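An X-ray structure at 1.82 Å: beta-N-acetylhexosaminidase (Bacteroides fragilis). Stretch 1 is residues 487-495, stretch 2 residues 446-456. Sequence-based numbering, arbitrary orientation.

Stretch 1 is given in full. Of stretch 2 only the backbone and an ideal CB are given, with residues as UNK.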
# COMPACT_ATOMS: atom_id res chain seq x y z
N GLN A 487 -16.89 0.85 10.95
CA GLN A 487 -15.55 1.43 11.04
C GLN A 487 -15.36 2.52 10.00
O GLN A 487 -14.31 3.16 9.95
CB GLN A 487 -14.46 0.37 10.87
CG GLN A 487 -14.69 -0.91 11.67
CD GLN A 487 -15.02 -0.63 13.12
OE1 GLN A 487 -14.28 0.07 13.83
NE2 GLN A 487 -16.15 -1.16 13.58
N GLY A 488 -16.39 2.74 9.17
CA GLY A 488 -16.39 3.84 8.21
C GLY A 488 -16.22 3.44 6.75
O GLY A 488 -16.06 4.31 5.89
N TYR A 489 -16.26 2.14 6.46
CA TYR A 489 -16.02 1.67 5.10
C TYR A 489 -17.29 1.18 4.42
O TYR A 489 -17.77 0.08 4.71
CB TYR A 489 -14.95 0.58 5.11
CG TYR A 489 -13.70 1.07 5.78
CD1 TYR A 489 -12.81 1.90 5.10
CD2 TYR A 489 -13.43 0.77 7.11
CE1 TYR A 489 -11.66 2.39 5.73
CE2 TYR A 489 -12.29 1.25 7.74
CZ TYR A 489 -11.41 2.06 7.04
OH TYR A 489 -10.28 2.55 7.66
N SER A 490 -17.80 1.98 3.49
CA SER A 490 -18.99 1.62 2.71
C SER A 490 -18.65 0.54 1.70
O SER A 490 -17.56 0.54 1.14
CB SER A 490 -19.54 2.85 1.97
OG SER A 490 -19.84 3.90 2.86
N PHE A 491 -19.57 -0.39 1.46
CA PHE A 491 -19.36 -1.44 0.47
C PHE A 491 -19.97 -1.12 -0.88
O PHE A 491 -21.09 -0.63 -0.95
CB PHE A 491 -19.96 -2.75 0.98
CG PHE A 491 -19.06 -3.51 1.92
CD1 PHE A 491 -18.39 -2.84 2.94
CD2 PHE A 491 -18.90 -4.87 1.79
CE1 PHE A 491 -17.56 -3.54 3.81
CE2 PHE A 491 -18.07 -5.57 2.66
CZ PHE A 491 -17.41 -4.91 3.66
N GLY A 492 -19.26 -1.43 -1.96
CA GLY A 492 -19.87 -1.44 -3.28
C GLY A 492 -20.40 -2.84 -3.58
O GLY A 492 -20.42 -3.68 -2.68
N PRO A 493 -20.82 -3.10 -4.84
CA PRO A 493 -21.35 -4.43 -5.18
C PRO A 493 -20.25 -5.50 -5.18
O PRO A 493 -19.09 -5.20 -5.46
CB PRO A 493 -21.95 -4.23 -6.58
CG PRO A 493 -21.15 -3.10 -7.18
CD PRO A 493 -20.81 -2.19 -6.00
N ALA A 494 -20.62 -6.72 -4.82
CA ALA A 494 -19.64 -7.81 -4.71
C ALA A 494 -19.58 -8.62 -5.99
O ALA A 494 -18.51 -8.93 -6.52
CB ALA A 494 -19.98 -8.72 -3.53
N LEU A 495 -20.76 -9.00 -6.47
CA LEU A 495 -20.86 -9.81 -7.68
C LEU A 495 -21.44 -8.97 -8.80
O LEU A 495 -22.17 -8.00 -8.57
CB LEU A 495 -21.72 -11.05 -7.44
CG LEU A 495 -21.17 -12.04 -6.42
CD1 LEU A 495 -22.04 -13.29 -6.34
CD2 LEU A 495 -19.73 -12.40 -6.74
N UNK A 446 -14.44 6.42 -3.62
CA UNK A 446 -13.41 5.42 -3.38
C UNK A 446 -13.93 4.11 -2.78
O UNK A 446 -13.63 3.03 -3.31
CB UNK A 446 -12.35 6.01 -2.45
N UNK A 447 -14.69 4.18 -1.69
CA UNK A 447 -15.07 2.96 -0.97
C UNK A 447 -15.85 1.95 -1.83
O UNK A 447 -15.65 0.74 -1.69
CB UNK A 447 -15.91 3.34 0.25
N UNK A 448 -16.71 2.43 -2.72
CA UNK A 448 -17.55 1.50 -3.49
C UNK A 448 -16.73 0.70 -4.49
O UNK A 448 -17.17 -0.35 -4.97
CB UNK A 448 -18.65 2.26 -4.22
N UNK A 449 -15.52 1.17 -4.77
CA UNK A 449 -14.57 0.44 -5.61
C UNK A 449 -13.68 -0.49 -4.76
O UNK A 449 -13.39 -1.63 -5.13
CB UNK A 449 -13.70 1.42 -6.40
N UNK A 450 -13.24 0.02 -3.62
CA UNK A 450 -12.31 -0.71 -2.78
C UNK A 450 -12.95 -1.92 -2.09
O UNK A 450 -12.37 -3.01 -2.09
CB UNK A 450 -11.72 0.23 -1.73
N UNK A 451 -14.15 -1.73 -1.53
CA UNK A 451 -14.86 -2.81 -0.82
C UNK A 451 -16.01 -3.36 -1.64
O UNK A 451 -16.76 -2.60 -2.23
CB UNK A 451 -15.39 -2.31 0.53
N UNK A 452 -16.22 -4.69 -1.61
CA UNK A 452 -15.53 -5.68 -0.77
C UNK A 452 -14.33 -6.35 -1.42
O UNK A 452 -13.75 -7.21 -0.79
CB UNK A 452 -16.52 -6.77 -0.35
N UNK A 453 -13.96 -6.00 -2.65
CA UNK A 453 -12.91 -6.77 -3.31
C UNK A 453 -11.56 -6.73 -2.60
O UNK A 453 -10.78 -7.68 -2.68
CB UNK A 453 -12.74 -6.26 -4.74
N UNK A 454 -11.27 -5.65 -1.88
CA UNK A 454 -10.00 -5.62 -1.13
C UNK A 454 -9.92 -6.72 -0.06
O UNK A 454 -8.84 -7.13 0.35
CB UNK A 454 -9.82 -4.25 -0.47
N UNK A 455 -11.07 -7.22 0.39
CA UNK A 455 -11.04 -8.24 1.41
C UNK A 455 -10.49 -9.54 0.84
O UNK A 455 -9.85 -10.31 1.55
CB UNK A 455 -12.44 -8.45 2.00
N UNK A 456 -10.74 -9.78 -0.44
CA UNK A 456 -10.22 -10.99 -1.08
C UNK A 456 -8.71 -10.86 -1.25
O UNK A 456 -7.97 -11.81 -1.06
CB UNK A 456 -10.90 -11.23 -2.43

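Position 446 has nothing of stretch 1 within 5.5 Å of its ideal CB, so stretch 1 does not restrict it. It is Ile446, whose backbone O accepts from the N atoms of 449 and 450.

Position 447 is helical and its CB points toward stretch 1, 3.4 Å from Ser490 O. The free backbone N of Ser490 lies nearby, so a short acceptor such as Asp, Asn or Ser would suit. The residue is Asp447. Ser490 N donates a weak hydrogen bond to Asp447 OD2 at 3.3 Å, and Asp447 OD1 lies at the edge of the Tyr489 ring.

At position 448 the CB points sideways, 4.0 Å from Gly492 CA, with open space beyond. Many side chains would do. It is Arg448, and the end of its side chain leads away. The backbone makes the contact: Gly492 CA approaches Arg448 O at 3.4 Å in a CA-H...O contact. An ideal CB on Gly492 would sit 1.9 Å from Arg448 O, a clash. Water 1 sits between the stretches, 2.8 Å from Arg448 O and 2.9 Å from Pro493 O, and can donate to either.

Position 449 points away and 450 sideways, both out of reach, so stretch 1 offers no guide. They are Arg449 and Val450.

Position 451 leaves helical angles, at phi/psi -105/141, and its CB points toward stretch 1. That CB is 3.9 Å from Phe491 CD1, and a side chain extending from it would run toward Tyr489. A large apolar or aromatic side chain would suit. Phe451 fills the place. Tyr489 CB sits over one face of the Phe451 ring, 3.8 Å from its centroid, while Phe451 CB sits over a face of the Phe491 ring. The Phe451 and Phe491 rings are near parallel but slid apart. The backbone also bonds across: Gly492 N donates to Phe451 O at 2.8 Å.

Position 452 follows a cis peptide, which strongly favours proline. Its CB lies 3.6 Å from Phe491 CE2 and 5.1 Å from Ala494 CB, an apolar setting. Pro452 fits both demands. Its CB packs on Phe491 CE2 at 3.7 Å and its CG on Ala494 CB at 3.7 Å.

Position 453 points sideways with no part of stretch 1 near its CB; many residues would do. Arg453 NH2 turns back to donate to Arg449 O at 3.0 Å.

Position 454 is out of reach, so stretch 1 sets no preference; it is Ile454. Position 455 points toward stretch 1 from a distance, so a long apolar side chain could reach the Phe491 ring. Leu455 does, with CD1 4.0 Å from Phe491 CZ. Position 456 is out of reach, again with no preference set by stretch 1; it is Ala456.

Stretch 2, residues 446-456: IDRRVFPRILA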
# COMPACT_ATOMS: atom_id res chain seq x y z
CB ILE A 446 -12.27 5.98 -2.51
CG1 ILE A 446 -11.58 7.15 -3.24
CG2 ILE A 446 -11.26 4.89 -2.18
CD1 ILE A 446 -10.52 7.89 -2.41
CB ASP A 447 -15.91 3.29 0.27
CG ASP A 447 -15.07 3.81 1.42
OD1 ASP A 447 -13.83 3.74 1.34
OD2 ASP A 447 -15.66 4.29 2.42
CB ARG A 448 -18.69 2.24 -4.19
CG ARG A 448 -18.25 3.04 -5.40
CD ARG A 448 -19.36 3.94 -5.87
NE ARG A 448 -19.41 5.20 -5.12
CZ ARG A 448 -20.14 6.25 -5.46
NH1 ARG A 448 -20.91 6.19 -6.54
NH2 ARG A 448 -20.11 7.36 -4.74
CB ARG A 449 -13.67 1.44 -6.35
CG ARG A 449 -14.34 2.15 -7.51
CD ARG A 449 -13.68 3.51 -7.77
NE ARG A 449 -14.17 4.09 -9.02
CZ ARG A 449 -15.37 4.64 -9.17
NH1 ARG A 449 -16.21 4.71 -8.14
NH2 ARG A 449 -15.73 5.12 -10.35
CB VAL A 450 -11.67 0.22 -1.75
CG1 VAL A 450 -10.83 -0.57 -0.75
CG2 VAL A 450 -10.80 1.27 -2.47
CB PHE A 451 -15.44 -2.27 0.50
CG PHE A 451 -14.39 -2.00 1.53
CD1 PHE A 451 -13.76 -0.76 1.59
CD2 PHE A 451 -14.01 -2.99 2.44
CE1 PHE A 451 -12.78 -0.51 2.54
CE2 PHE A 451 -13.03 -2.74 3.39
CZ PHE A 451 -12.42 -1.50 3.43
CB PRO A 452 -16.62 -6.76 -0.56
CG PRO A 452 -17.40 -6.71 -1.84
CD PRO A 452 -17.43 -5.25 -2.24
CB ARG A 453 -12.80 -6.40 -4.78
CG ARG A 453 -14.03 -6.82 -5.60
CD ARG A 453 -13.99 -6.26 -7.02
NE ARG A 453 -13.89 -4.80 -7.00
CZ ARG A 453 -13.60 -4.05 -8.05
NH1 ARG A 453 -13.39 -4.60 -9.24
NH2 ARG A 453 -13.50 -2.73 -7.91
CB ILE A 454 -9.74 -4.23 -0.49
CG1 ILE A 454 -8.26 -4.13 -0.07
CG2 ILE A 454 -10.68 -3.98 0.69
CD1 ILE A 454 -7.69 -2.76 -0.19
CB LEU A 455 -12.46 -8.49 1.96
CG LEU A 455 -13.08 -7.30 2.70
CD1 LEU A 455 -14.51 -7.63 3.11
CD2 LEU A 455 -12.26 -6.98 3.93
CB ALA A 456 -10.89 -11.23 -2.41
O HOH W 1 -17.17 -3.09 -5.52
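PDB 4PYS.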